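Local coordinates for protein threonine--tRNA ligase catalytic subunit (Aeropyrum pernix, PDB 3A32) that probably charges tRNA(Thr) with threonine, first activating the amino acid with ATP and then transferring it to the acceptor end of the tRNA, at residues I339-I344 / K365-K370; D353-D358 / K406-K411; A375-S380 / S385-H390; A398-I403 / M423-L428; I430-G433 / D437-E440. One frame throughout, in Å; residues are numbered along the deposited sequence.

Interaction 1 of 5, residues I339-I344 / K365-K370; sequences IQFAVI and KGLLDK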
# COMPACT_ATOMS: atom_id res chain seq x y z
N ILE A 339 -13.90 -4.59 12.29
CA ILE A 339 -13.93 -4.26 13.72
C ILE A 339 -13.14 -5.31 14.49
O ILE A 339 -13.51 -6.50 14.50
CB ILE A 339 -15.40 -4.15 14.27
CG1 ILE A 339 -16.18 -3.07 13.49
CG2 ILE A 339 -15.40 -3.87 15.79
CD1 ILE A 339 -17.73 -2.99 13.82
N GLN A 340 -12.04 -4.90 15.14
CA GLN A 340 -11.22 -5.81 15.90
C GLN A 340 -11.73 -6.09 17.31
O GLN A 340 -11.78 -7.25 17.75
CB GLN A 340 -9.77 -5.30 15.91
CG GLN A 340 -9.14 -5.44 14.48
CD GLN A 340 -7.74 -4.98 14.42
OE1 GLN A 340 -7.44 -3.82 14.70
NE2 GLN A 340 -6.84 -5.88 14.01
N PHE A 341 -12.10 -5.04 18.04
CA PHE A 341 -12.68 -5.18 19.39
C PHE A 341 -14.00 -4.48 19.35
O PHE A 341 -14.03 -3.28 19.05
CB PHE A 341 -11.81 -4.49 20.47
CG PHE A 341 -10.56 -5.25 20.81
CD1 PHE A 341 -10.61 -6.33 21.70
CD2 PHE A 341 -9.35 -4.93 20.19
CE1 PHE A 341 -9.45 -7.05 22.00
CE2 PHE A 341 -8.18 -5.65 20.48
CZ PHE A 341 -8.22 -6.70 21.41
N ALA A 342 -15.09 -5.20 19.67
CA ALA A 342 -16.35 -4.51 19.94
C ALA A 342 -16.47 -4.43 21.47
O ALA A 342 -16.38 -5.47 22.15
CB ALA A 342 -17.54 -5.24 19.34
N VAL A 343 -16.63 -3.22 22.00
CA VAL A 343 -16.73 -2.98 23.43
C VAL A 343 -18.19 -2.64 23.73
O VAL A 343 -18.72 -1.63 23.24
CB VAL A 343 -15.79 -1.80 23.89
CG1 VAL A 343 -15.94 -1.53 25.38
CG2 VAL A 343 -14.27 -2.10 23.56
N ILE A 344 -18.85 -3.53 24.47
CA ILE A 344 -20.31 -3.52 24.67
C ILE A 344 -20.65 -3.22 26.14
O ILE A 344 -20.36 -4.01 27.04
CB ILE A 344 -20.95 -4.85 24.18
CG1 ILE A 344 -20.63 -5.05 22.69
CG2 ILE A 344 -22.49 -4.80 24.32
CD1 ILE A 344 -20.40 -6.44 22.26
N LYS A 365 -10.83 3.91 24.21
CA LYS A 365 -9.76 4.87 23.93
C LYS A 365 -8.39 4.23 23.97
O LYS A 365 -7.55 4.52 23.12
CB LYS A 365 -9.75 6.07 24.91
CG LYS A 365 -10.87 7.07 24.72
CD LYS A 365 -10.94 8.10 25.93
CE LYS A 365 -12.30 8.85 25.97
NZ LYS A 365 -13.14 8.66 24.72
N GLY A 366 -8.15 3.41 24.99
CA GLY A 366 -6.84 2.80 25.17
C GLY A 366 -6.51 1.85 24.01
O GLY A 366 -5.36 1.82 23.51
N LEU A 367 -7.48 1.03 23.62
CA LEU A 367 -7.31 0.13 22.40
C LEU A 367 -7.07 0.90 21.10
O LEU A 367 -6.24 0.51 20.29
CB LEU A 367 -8.53 -0.77 22.24
CG LEU A 367 -8.61 -1.77 23.41
CD1 LEU A 367 -9.96 -2.43 23.35
CD2 LEU A 367 -7.49 -2.78 23.35
N LEU A 368 -7.80 2.01 20.90
CA LEU A 368 -7.54 2.91 19.78
C LEU A 368 -6.13 3.44 19.80
O LEU A 368 -5.49 3.43 18.80
CB LEU A 368 -8.54 4.08 19.72
CG LEU A 368 -9.96 3.73 19.25
CD1 LEU A 368 -11.00 4.73 19.78
CD2 LEU A 368 -10.00 3.69 17.73
N ASP A 369 -5.63 3.85 20.96
CA ASP A 369 -4.25 4.35 21.08
C ASP A 369 -3.19 3.27 20.80
O ASP A 369 -2.08 3.60 20.36
CB ASP A 369 -4.00 4.95 22.47
CG ASP A 369 -4.75 6.25 22.71
OD1 ASP A 369 -5.36 6.84 21.76
OD2 ASP A 369 -4.73 6.70 23.87
N LYS A 370 -3.50 1.99 21.07
CA LYS A 370 -2.61 0.89 20.63
C LYS A 370 -2.66 0.58 19.12
O LYS A 370 -1.89 -0.23 18.60
CB LYS A 370 -2.82 -0.35 21.49
CG LYS A 370 -2.33 -0.12 22.95
CD LYS A 370 -2.01 -1.40 23.63
CE LYS A 370 -1.67 -1.18 25.07
NZ LYS A 370 -0.26 -0.74 25.18
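Leu367 lays its methyl CD1 over one face of the Phe341 ring, 4.2 Å from the ring centroid and 26° off the ring normal, which meets the definition of a CH-pi contact. The methyl is displaced toward the root of the ring, since Leu367 CD1 is 3.8 Å from Phe341 CG and 4.0 Å from Phe341 CB. The other branch, Leu367 CD2, lies above the same face near its rim, 4.1 Å from Phe341 CE2. Both branches of the leucine therefore bear on one ring, and the two side chains cross at about a right angle. Two residues further along the strand, Val343 CG2 approaches Leu367 CD1 to 4.3 Å, a looser apolar touch on the same methyl. With CG anti to the carbonyl carbon (chi1 -75°) the Phe341 ring is carried toward the helix, and chi2 near -82° turns its face to the leucine. All three touching residues are buried, and no hydrogen bond joins the segments, so this is purely apolar packing. In the next shell Phe372 meets Phe341 edge-to-face, while Leu442 and Val374 touch Leu367. The contact packs helix 353-369 against strand 341-347 within the beta-alpha-beta unit completed by strand 373-380. Strand 399-403 flanks 341-347 on its other side, contributing Val399 beside Phe341, and helix 435-457 adds Ala446 to the surroundings of the ring.

Interaction 2 of 5, residues D353-D358 / K406-K411; sequences DREIED and KEVREK. With SO4 (sulfate ion), chain D.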
# COMPACT_ATOMS: atom_id res chain seq x y z
N ASP A 353 -23.83 2.27 36.33
CA ASP A 353 -23.71 2.63 34.90
C ASP A 353 -22.60 3.63 34.62
O ASP A 353 -22.10 3.73 33.50
CB ASP A 353 -25.04 3.13 34.34
CG ASP A 353 -26.04 2.01 34.12
OD1 ASP A 353 -25.72 0.86 34.52
OD2 ASP A 353 -27.15 2.29 33.57
N ARG A 354 -22.22 4.35 35.66
CA ARG A 354 -21.21 5.38 35.55
C ARG A 354 -19.82 4.73 35.47
O ARG A 354 -19.00 5.11 34.64
CB ARG A 354 -21.34 6.32 36.75
CG ARG A 354 -20.34 7.43 36.76
CD ARG A 354 -20.35 8.10 38.11
NE ARG A 354 -19.83 7.28 39.22
CZ ARG A 354 -20.59 6.66 40.13
NH1 ARG A 354 -21.93 6.71 40.07
NH2 ARG A 354 -20.02 5.97 41.12
N GLU A 355 -19.59 3.73 36.32
CA GLU A 355 -18.35 2.98 36.28
C GLU A 355 -18.27 2.12 35.01
O GLU A 355 -17.22 1.93 34.46
CB GLU A 355 -18.28 2.07 37.48
CG GLU A 355 -18.07 2.74 38.80
CD GLU A 355 -18.07 1.72 39.89
OE1 GLU A 355 -17.10 0.90 39.94
OE2 GLU A 355 -19.06 1.72 40.68
N ILE A 356 -19.40 1.55 34.60
CA ILE A 356 -19.48 0.79 33.34
C ILE A 356 -19.13 1.68 32.14
O ILE A 356 -18.34 1.27 31.28
CB ILE A 356 -20.90 0.21 33.12
CG1 ILE A 356 -21.19 -0.89 34.15
CG2 ILE A 356 -21.11 -0.21 31.66
CD1 ILE A 356 -22.59 -1.36 34.14
N GLU A 357 -19.70 2.90 32.12
CA GLU A 357 -19.51 3.83 31.03
C GLU A 357 -18.06 4.30 31.00
O GLU A 357 -17.45 4.30 29.93
CB GLU A 357 -20.54 4.98 31.07
CG GLU A 357 -20.20 6.20 30.17
CD GLU A 357 -20.31 5.90 28.66
OE1 GLU A 357 -21.16 5.06 28.27
OE2 GLU A 357 -19.55 6.52 27.86
N ASP A 358 -17.50 4.64 32.15
CA ASP A 358 -16.11 5.05 32.23
C ASP A 358 -15.12 3.91 31.90
O ASP A 358 -14.11 4.15 31.27
CB ASP A 358 -15.78 5.67 33.60
CG ASP A 358 -16.58 6.99 33.89
OD1 ASP A 358 -17.31 7.53 33.00
OD2 ASP A 358 -16.49 7.49 35.03
N LYS A 406 -21.48 -6.84 36.67
CA LYS A 406 -20.73 -8.00 37.15
C LYS A 406 -19.24 -7.84 36.84
O LYS A 406 -18.39 -8.14 37.68
CB LYS A 406 -21.29 -9.26 36.46
CG LYS A 406 -20.74 -10.56 37.05
CD LYS A 406 -21.42 -11.86 36.48
CE LYS A 406 -22.98 -11.76 36.35
NZ LYS A 406 -23.78 -13.01 36.83
N GLU A 407 -18.91 -7.42 35.62
CA GLU A 407 -17.53 -7.21 35.20
C GLU A 407 -16.85 -6.12 36.01
O GLU A 407 -15.71 -6.25 36.42
CB GLU A 407 -17.45 -6.83 33.69
CG GLU A 407 -17.76 -7.98 32.73
CD GLU A 407 -19.20 -8.44 32.82
OE1 GLU A 407 -20.13 -7.60 32.96
OE2 GLU A 407 -19.41 -9.65 32.77
N VAL A 408 -17.55 -5.02 36.19
CA VAL A 408 -17.05 -3.98 37.06
C VAL A 408 -16.85 -4.47 38.55
O VAL A 408 -15.80 -4.23 39.16
CB VAL A 408 -18.01 -2.81 37.00
CG1 VAL A 408 -17.79 -1.89 38.14
CG2 VAL A 408 -17.90 -2.08 35.61
N ARG A 409 -17.83 -5.16 39.13
CA ARG A 409 -17.74 -5.53 40.54
C ARG A 409 -16.75 -6.65 40.80
O ARG A 409 -16.07 -6.68 41.85
CB ARG A 409 -19.11 -5.94 41.05
CG ARG A 409 -20.07 -4.81 41.22
CD ARG A 409 -21.51 -5.33 41.12
NE ARG A 409 -22.41 -4.20 41.36
CZ ARG A 409 -23.74 -4.24 41.25
NH1 ARG A 409 -24.36 -5.37 40.92
NH2 ARG A 409 -24.44 -3.14 41.50
N GLU A 410 -16.64 -7.57 39.84
CA GLU A 410 -15.73 -8.72 40.01
C GLU A 410 -14.37 -8.48 39.44
O GLU A 410 -13.45 -9.28 39.68
CB GLU A 410 -16.32 -9.96 39.36
CG GLU A 410 -17.59 -10.33 40.04
CD GLU A 410 -18.28 -11.49 39.42
OE1 GLU A 410 -17.73 -12.09 38.45
OE2 GLU A 410 -19.40 -11.78 39.91
N LYS A 411 -14.24 -7.42 38.64
CA LYS A 411 -12.93 -7.05 38.05
C LYS A 411 -12.42 -8.11 37.11
O LYS A 411 -11.23 -8.43 37.09
CB LYS A 411 -11.87 -6.70 39.13
CG LYS A 411 -12.23 -5.44 39.95
CD LYS A 411 -11.72 -4.11 39.37
CE LYS A 411 -12.41 -2.91 40.07
NZ LYS A 411 -12.24 -2.86 41.62
S SO4 D . -21.44 -15.18 34.33
O1 SO4 D . -22.67 -14.90 35.07
O2 SO4 D . -20.62 -16.06 35.17
O3 SO4 D . -21.80 -15.81 33.06
O4 SO4 D . -20.80 -13.92 33.97
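Val408 has CG1 anti to its own amide nitrogen (chi1 163°) and CG2 anti to its carbonyl carbon, a setting that directs one methyl at Glu355 and the other at Ile356. This fork joins two helices of the alpha/beta anticodon-binding domain, the start of helix 353-369 and the short helix 405-410. The backbones come close, with 6.5 Å between Ile356 CA and Val408 CA. Ile356 offers its CG1 branch, whose atom lies 3.8 Å from Val408 CG2, and the two side chains meet at about a right angle. Glu355 runs obliquely over the other methyl: its CB and CD are each 4.0 Å from Val408 CG1, and its OE1 is 3.4 Å from that same methyl. No hydrogen bond crosses between the helices, so the carboxylate contributes only van der Waals contact at the solvent-exposed side while Ile356 and Val408 are buried. Around this contact, Asp353 ties the beginning of its helix to Thr348 and Gly349, Glu357 forms a salt bridge with Lys347, and Ala345 of strand 341-347 touches Ile356. At the beginning of segment 406-411, Lys406 points to a sulfate, probably from the crystallisation liquor, that Arg427 also binds. Its chain bends at chi3 (-44°) and again at chi4, and Lys406 NZ donates to SO4 O1 at 2.8 Å.

Interaction 3 of 5, residues A375-S380 / S385-H390; sequences AVKGSS and SSDVRH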
# COMPACT_ATOMS: atom_id res chain seq x y z
N ALA A 375 -15.14 -0.62 18.04
CA ALA A 375 -16.50 -0.09 18.02
C ALA A 375 -17.11 -0.25 19.42
O ALA A 375 -17.06 -1.33 20.01
CB ALA A 375 -17.32 -0.83 16.96
N VAL A 376 -17.65 0.84 19.98
CA VAL A 376 -18.36 0.79 21.28
C VAL A 376 -19.83 0.71 20.99
O VAL A 376 -20.32 1.41 20.11
CB VAL A 376 -18.11 2.04 22.10
CG1 VAL A 376 -18.96 2.00 23.42
CG2 VAL A 376 -16.66 2.16 22.42
N LYS A 377 -20.52 -0.18 21.70
CA LYS A 377 -21.97 -0.28 21.60
C LYS A 377 -22.58 -0.04 23.01
O LYS A 377 -22.18 -0.66 23.97
CB LYS A 377 -22.37 -1.66 21.04
CG LYS A 377 -23.89 -1.96 20.94
CD LYS A 377 -24.67 -0.93 20.08
CE LYS A 377 -26.16 -1.22 20.20
NZ LYS A 377 -26.97 -0.47 19.18
N GLY A 378 -23.49 0.91 23.13
CA GLY A 378 -24.27 1.14 24.34
C GLY A 378 -25.43 0.17 24.37
O GLY A 378 -26.29 0.20 23.50
N SER A 379 -25.46 -0.72 25.34
CA SER A 379 -26.53 -1.74 25.36
C SER A 379 -27.18 -1.71 26.74
O SER A 379 -26.99 -0.74 27.48
CB SER A 379 -25.96 -3.12 25.04
OG SER A 379 -27.02 -4.06 24.79
N SER A 380 -27.91 -2.75 27.11
CA SER A 380 -28.67 -2.78 28.35
C SER A 380 -28.92 -4.23 28.70
O SER A 380 -28.73 -5.10 27.83
CB SER A 380 -29.98 -1.95 28.22
OG SER A 380 -30.99 -2.66 27.53
N SER A 385 -29.53 -9.21 24.33
CA SER A 385 -29.68 -10.39 23.49
C SER A 385 -29.95 -10.02 22.05
O SER A 385 -29.37 -10.62 21.16
CB SER A 385 -30.80 -11.25 24.05
OG SER A 385 -31.14 -12.27 23.13
N SER A 386 -30.78 -9.02 21.80
CA SER A 386 -31.06 -8.54 20.44
C SER A 386 -29.93 -7.68 19.87
O SER A 386 -29.72 -7.67 18.67
CB SER A 386 -32.38 -7.77 20.39
OG SER A 386 -32.28 -6.67 19.48
N ASP A 387 -29.23 -6.93 20.74
CA ASP A 387 -28.07 -6.13 20.30
C ASP A 387 -26.94 -7.06 19.78
O ASP A 387 -26.36 -6.80 18.72
CB ASP A 387 -27.54 -5.25 21.43
CG ASP A 387 -28.41 -3.99 21.67
OD1 ASP A 387 -29.28 -3.63 20.87
OD2 ASP A 387 -28.22 -3.36 22.71
N VAL A 388 -26.67 -8.12 20.55
CA VAL A 388 -25.61 -9.08 20.23
C VAL A 388 -25.93 -9.79 18.94
O VAL A 388 -25.06 -9.92 18.09
CB VAL A 388 -25.36 -10.11 21.39
CG1 VAL A 388 -24.48 -11.25 20.93
CG2 VAL A 388 -24.73 -9.40 22.57
N ARG A 389 -27.18 -10.23 18.79
CA ARG A 389 -27.66 -10.88 17.59
C ARG A 389 -27.46 -9.99 16.34
O ARG A 389 -26.97 -10.48 15.33
CB ARG A 389 -29.11 -11.37 17.79
CG ARG A 389 -30.11 -11.05 16.67
CD ARG A 389 -30.73 -12.25 15.90
NE ARG A 389 -30.64 -12.05 14.43
CZ ARG A 389 -31.22 -12.82 13.50
NH1 ARG A 389 -32.02 -13.85 13.84
NH2 ARG A 389 -31.02 -12.54 12.21
N HIS A 390 -27.81 -8.70 16.42
CA HIS A 390 -27.52 -7.77 15.35
C HIS A 390 -26.03 -7.63 15.02
O HIS A 390 -25.61 -7.66 13.84
CB HIS A 390 -28.13 -6.39 15.63
CG HIS A 390 -29.63 -6.42 15.69
ND1 HIS A 390 -30.34 -5.92 16.76
CD2 HIS A 390 -30.55 -6.90 14.81
CE1 HIS A 390 -31.63 -6.07 16.54
NE2 HIS A 390 -31.79 -6.67 15.37
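Ser379 OG donates a short hydrogen bond of 2.5 Å to Asp387 OD2, received on the anti lone pair, the one facing away from the other carboxylate oxygen. The hydroxyl gets there because OG lies anti to the amide nitrogen of its residue (chi1 -168°), and Ser379 CB follows it to 3.3 Å from Asp387 OD2. Lys377 supplies an opposite charge without a salt bridge, its NZ stopping 4.3 Å from Asp387 OD1. These side chains join strand 373-380 to helix 384-393, the first two elements of a beta-alpha-beta crossover that continues into the parallel strand 399-403. The short segments run at 145° with their axes 8.5 Å apart at closest approach. If an alanine stood at Asp387, Ser379 OG would probably lose its acceptor and Lys377 the nearby negative charge. Packing is carried by the aliphatic part of Lys377: a bend at chi2 (58°) takes the chain across the carboxylate at about a right angle, with Lys377 CE 3.9 Å from Asp387 CG. Farther out, Ile391 and Leu471 touch Lys377, Leu384 touches Ser379, and Ser380 OG bonds to Gly383 N in the connecting turn.

Interaction 4 of 5, residues A398-I403 / M423-L428; sequences AVNVFI and MKRRRL. With SO4 (sulfate ion), chain D.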
# COMPACT_ATOMS: atom_id res chain seq x y z
N ALA A 398 -14.10 -9.13 15.49
CA ALA A 398 -13.17 -10.21 15.83
C ALA A 398 -13.31 -10.61 17.31
O ALA A 398 -13.41 -11.78 17.63
CB ALA A 398 -11.69 -9.84 15.48
N VAL A 399 -13.35 -9.62 18.22
CA VAL A 399 -13.43 -9.89 19.67
C VAL A 399 -14.55 -9.04 20.26
O VAL A 399 -14.56 -7.85 19.98
CB VAL A 399 -12.06 -9.55 20.37
CG1 VAL A 399 -12.09 -9.84 21.89
CG2 VAL A 399 -10.85 -10.36 19.72
N ASN A 400 -15.49 -9.63 21.01
CA ASN A 400 -16.50 -8.88 21.81
C ASN A 400 -16.06 -8.74 23.26
O ASN A 400 -15.70 -9.74 23.87
CB ASN A 400 -17.94 -9.48 21.76
CG ASN A 400 -18.52 -9.52 20.35
OD1 ASN A 400 -18.12 -8.74 19.46
ND2 ASN A 400 -19.47 -10.47 20.12
N VAL A 401 -16.08 -7.52 23.79
CA VAL A 401 -15.73 -7.27 25.22
C VAL A 401 -16.98 -6.77 25.90
O VAL A 401 -17.51 -5.72 25.55
CB VAL A 401 -14.53 -6.27 25.38
CG1 VAL A 401 -14.18 -6.03 26.87
CG2 VAL A 401 -13.27 -6.78 24.60
N PHE A 402 -17.52 -7.56 26.81
CA PHE A 402 -18.78 -7.22 27.48
C PHE A 402 -18.48 -6.58 28.80
O PHE A 402 -17.78 -7.17 29.64
CB PHE A 402 -19.68 -8.45 27.68
CG PHE A 402 -20.29 -8.96 26.38
CD1 PHE A 402 -21.41 -8.35 25.83
CD2 PHE A 402 -19.71 -10.04 25.70
CE1 PHE A 402 -21.97 -8.81 24.63
CE2 PHE A 402 -20.25 -10.51 24.51
CZ PHE A 402 -21.39 -9.91 23.96
N ILE A 403 -18.96 -5.36 28.98
CA ILE A 403 -18.76 -4.69 30.24
C ILE A 403 -20.08 -4.35 30.90
O ILE A 403 -20.73 -3.41 30.52
CB ILE A 403 -17.90 -3.45 30.16
CG1 ILE A 403 -16.56 -3.78 29.47
CG2 ILE A 403 -17.68 -2.90 31.65
CD1 ILE A 403 -15.89 -2.66 28.88
N MET A 423 -15.82 -22.22 14.41
CA MET A 423 -16.84 -21.24 13.98
C MET A 423 -17.79 -20.91 15.13
O MET A 423 -18.98 -20.84 14.93
CB MET A 423 -17.65 -21.73 12.77
CG MET A 423 -16.84 -21.83 11.44
SD MET A 423 -16.34 -20.24 10.77
CE MET A 423 -17.96 -19.51 10.44
N LYS A 424 -17.23 -20.70 16.32
CA LYS A 424 -17.96 -20.33 17.52
C LYS A 424 -17.15 -19.27 18.26
O LYS A 424 -15.91 -19.27 18.21
CB LYS A 424 -18.15 -21.55 18.45
CG LYS A 424 -19.01 -22.70 17.82
CD LYS A 424 -19.57 -23.67 18.89
CE LYS A 424 -20.03 -25.09 18.41
NZ LYS A 424 -21.17 -25.67 19.33
N ARG A 425 -17.87 -18.40 18.97
CA ARG A 425 -17.31 -17.58 20.05
C ARG A 425 -16.72 -18.41 21.19
O ARG A 425 -17.29 -19.43 21.61
CB ARG A 425 -18.39 -16.66 20.64
CG ARG A 425 -18.89 -15.60 19.68
CD ARG A 425 -18.03 -14.36 19.75
NE ARG A 425 -18.46 -13.36 18.75
CZ ARG A 425 -17.64 -12.48 18.20
NH1 ARG A 425 -16.35 -12.46 18.53
NH2 ARG A 425 -18.11 -11.64 17.31
N ARG A 426 -15.60 -17.96 21.71
CA ARG A 426 -15.03 -18.64 22.83
C ARG A 426 -14.76 -17.62 23.93
O ARG A 426 -14.05 -16.66 23.72
CB ARG A 426 -13.75 -19.37 22.42
CG ARG A 426 -13.12 -20.19 23.53
CD ARG A 426 -11.96 -21.09 23.00
NE ARG A 426 -10.78 -20.28 22.75
CZ ARG A 426 -9.93 -19.87 23.70
NH1 ARG A 426 -10.10 -20.21 24.99
NH2 ARG A 426 -8.89 -19.12 23.33
N ARG A 427 -15.33 -17.89 25.11
CA ARG A 427 -15.26 -17.01 26.27
C ARG A 427 -13.97 -17.08 27.00
O ARG A 427 -13.46 -18.16 27.30
CB ARG A 427 -16.42 -17.31 27.23
CG ARG A 427 -16.65 -16.25 28.25
CD ARG A 427 -17.95 -16.40 28.97
NE ARG A 427 -17.83 -15.70 30.24
CZ ARG A 427 -18.78 -15.62 31.17
NH1 ARG A 427 -19.95 -16.23 31.03
NH2 ARG A 427 -18.53 -14.95 32.29
N LEU A 428 -13.41 -15.91 27.30
CA LEU A 428 -12.21 -15.82 28.15
C LEU A 428 -12.56 -14.94 29.31
O LEU A 428 -13.39 -14.05 29.19
CB LEU A 428 -11.01 -15.18 27.44
CG LEU A 428 -10.62 -15.58 26.02
CD1 LEU A 428 -9.58 -14.59 25.50
CD2 LEU A 428 -10.11 -17.03 25.94
S SO4 D . -21.44 -15.18 34.33
O1 SO4 D . -22.67 -14.90 35.07
O2 SO4 D . -20.62 -16.06 35.17
O3 SO4 D . -21.80 -15.81 33.06
O4 SO4 D . -20.80 -13.92 33.97
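On the mixed sheet of the anticodon-binding domain, Arg425 of edge strand 424-431 reaches past strand 412-419 to Ala398 and Asn400 at the start of strand 399-403. Its chain bends at chi2, which carries the guanidinium over the intervening strand. Arg425 NH1 then donates to Ala398 O at 3.1 Å; the acceptor lies near the guanidinium plane, but an N-H...O angle of 133° makes the bond weak. Asn400 approaches from a different direction, its ND2 over one face, 3.3 Å from Arg425 CZ, with the amide and guanidinium planes 40° apart. Asn400 ND2 is also 3.3 Å from Arg425 NH2, yet both atoms are donors and no bond links them. Glu392 probably helps hold the two donors together: its OE2 forms a salt bridge with Arg425 NE and accepts a weak bond from Asn400 ND2. Arg425 NH2 is further held by Pro397 O. With an alanine here in place of Arg425, Ala398 O and Pro397 O would probably each lose a donor, and Glu392 its cationic mate. Farther along the edge strand, the extended Arg427 grips a sulfate in bidentate fashion. Arg427 NH1 reaches SO4 O3 at 2.8 Å, almost straight at 173°, and NH2 reaches SO4 O4 at 3.0 Å; Lys406 binds the same ion. Strands 412-419 and 424-431 form a hairpin with a G1 beta bulge, Met423 and Lys424 both facing Asp419, and this antiparallel extension of a parallel core belongs to the alpha/beta anticodon-binding fold of this class II synthetase.

Interaction 5 of 5, residues I430-G433 / D437-E440; sequences IAYG and DAVE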
# COMPACT_ATOMS: atom_id res chain seq x y z
N ILE A 430 -10.89 -12.26 31.59
CA ILE A 430 -9.73 -11.40 31.64
C ILE A 430 -9.76 -10.50 32.89
O ILE A 430 -10.52 -9.52 32.95
CB ILE A 430 -9.57 -10.51 30.34
CG1 ILE A 430 -9.44 -11.35 29.06
CG2 ILE A 430 -8.35 -9.66 30.46
CD1 ILE A 430 -8.36 -12.38 29.06
N ALA A 431 -8.93 -10.83 33.89
CA ALA A 431 -8.89 -10.05 35.14
C ALA A 431 -8.22 -8.71 34.86
O ALA A 431 -7.37 -8.60 33.97
CB ALA A 431 -8.16 -10.83 36.28
N TYR A 432 -8.61 -7.69 35.60
CA TYR A 432 -7.95 -6.39 35.49
C TYR A 432 -7.99 -5.71 36.85
O TYR A 432 -8.83 -6.07 37.69
CB TYR A 432 -8.63 -5.51 34.40
CG TYR A 432 -10.03 -5.04 34.79
CD1 TYR A 432 -10.25 -3.77 35.32
CD2 TYR A 432 -11.13 -5.90 34.66
CE1 TYR A 432 -11.55 -3.36 35.69
CE2 TYR A 432 -12.38 -5.52 35.02
CZ TYR A 432 -12.60 -4.26 35.53
OH TYR A 432 -13.87 -3.94 35.88
N GLY A 433 -7.12 -4.71 37.04
CA GLY A 433 -7.09 -3.88 38.24
C GLY A 433 -7.74 -2.54 37.93
O GLY A 433 -8.54 -2.06 38.69
N ASP A 437 -4.76 -1.41 32.89
CA ASP A 437 -4.40 -2.79 33.04
C ASP A 437 -5.29 -3.70 32.15
O ASP A 437 -4.80 -4.67 31.54
CB ASP A 437 -4.53 -3.19 34.51
CG ASP A 437 -3.87 -4.50 34.80
OD1 ASP A 437 -2.62 -4.61 34.55
OD2 ASP A 437 -4.60 -5.42 35.24
N ALA A 438 -6.59 -3.39 32.10
CA ALA A 438 -7.50 -4.04 31.16
C ALA A 438 -7.03 -3.86 29.71
O ALA A 438 -7.02 -4.83 28.96
CB ALA A 438 -8.99 -3.55 31.35
N VAL A 439 -6.66 -2.64 29.32
CA VAL A 439 -6.18 -2.39 27.95
C VAL A 439 -4.94 -3.24 27.66
O VAL A 439 -4.82 -3.85 26.59
CB VAL A 439 -5.94 -0.87 27.66
CG1 VAL A 439 -5.12 -0.63 26.33
CG2 VAL A 439 -7.27 -0.09 27.68
N GLU A 440 -4.04 -3.34 28.64
CA GLU A 440 -2.80 -4.08 28.42
C GLU A 440 -3.11 -5.53 28.17
O GLU A 440 -2.60 -6.12 27.22
CB GLU A 440 -1.83 -3.92 29.60
CG GLU A 440 -1.32 -2.51 29.78
CD GLU A 440 -0.47 -2.01 28.56
OE1 GLU A 440 0.53 -2.69 28.21
OE2 GLU A 440 -0.80 -0.93 28.00
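Tyr432 and Ala438 bring the two backbones close, their CA atoms 4.9 Å apart, where the chain leaves strand 424-431 and turns into helix 435-457. Tyr432 is still in an extended conformation, and the chain changes course at Gly433. There Gly433 N donates to Asp437 OD2 at 3.2 Å, with an N-H...O angle of 143°. The amide meets the carboxylate oxygen on its anti side and somewhat out of the carboxylate plane. With CG anti to its own amide nitrogen, Asp437 can turn back from the helix toward the strand end, and Asp437 OD2 also lies 3.5 Å from Tyr432 CA. Asp434 OD1 accepts the backbone amide of Asp437, giving the turn a second side-chain-to-backbone bond. Because Asp437 sits in the first turn of the helix, the helix dipole would probably favour its negative charge. The apolar part of the contact is small: Tyr432 CB lies 3.6 Å from Ala438 CB, and Tyr432 CG is 3.9 Å from that methyl, which approaches the ring obliquely. Tyr432 CG occupies the crowded position between its backbone nitrogen and carbonyl carbon (chi1 69°), and the ring leads off away from the helix to where its OH hydrogen-bonds to Glu407 O. Tyr432 is also paired through its backbone with Lys411. Around the junction, Leu413 of strand 412-419 touches both Tyr432 and Ala438, while helix 353-369 places Leu359 against Tyr432 and Ile363 against Ala438.

Overall arrangement
From the N-terminal end, interaction 1 opens on strand 341-347 and closes at the far end of helix 353-369. Interaction 2 starts on that same helix before the first loop closes, so the two cross. Inside the long loop that interaction 2 closes at 406-411, interaction 3 is nested, a short local closure between strand 373-380 and its following helix. Interaction 4 opens at 398-403, still within that loop, and closes beyond it, crossing interaction 2. Interaction 5 follows in series, its first segment on the edge strand used by interaction 4. Backbone pairing of strand 341-347 links interaction 1 to both 3 and 4, and a salt bridge from Lys370 to Glu440 joins 1 and 5.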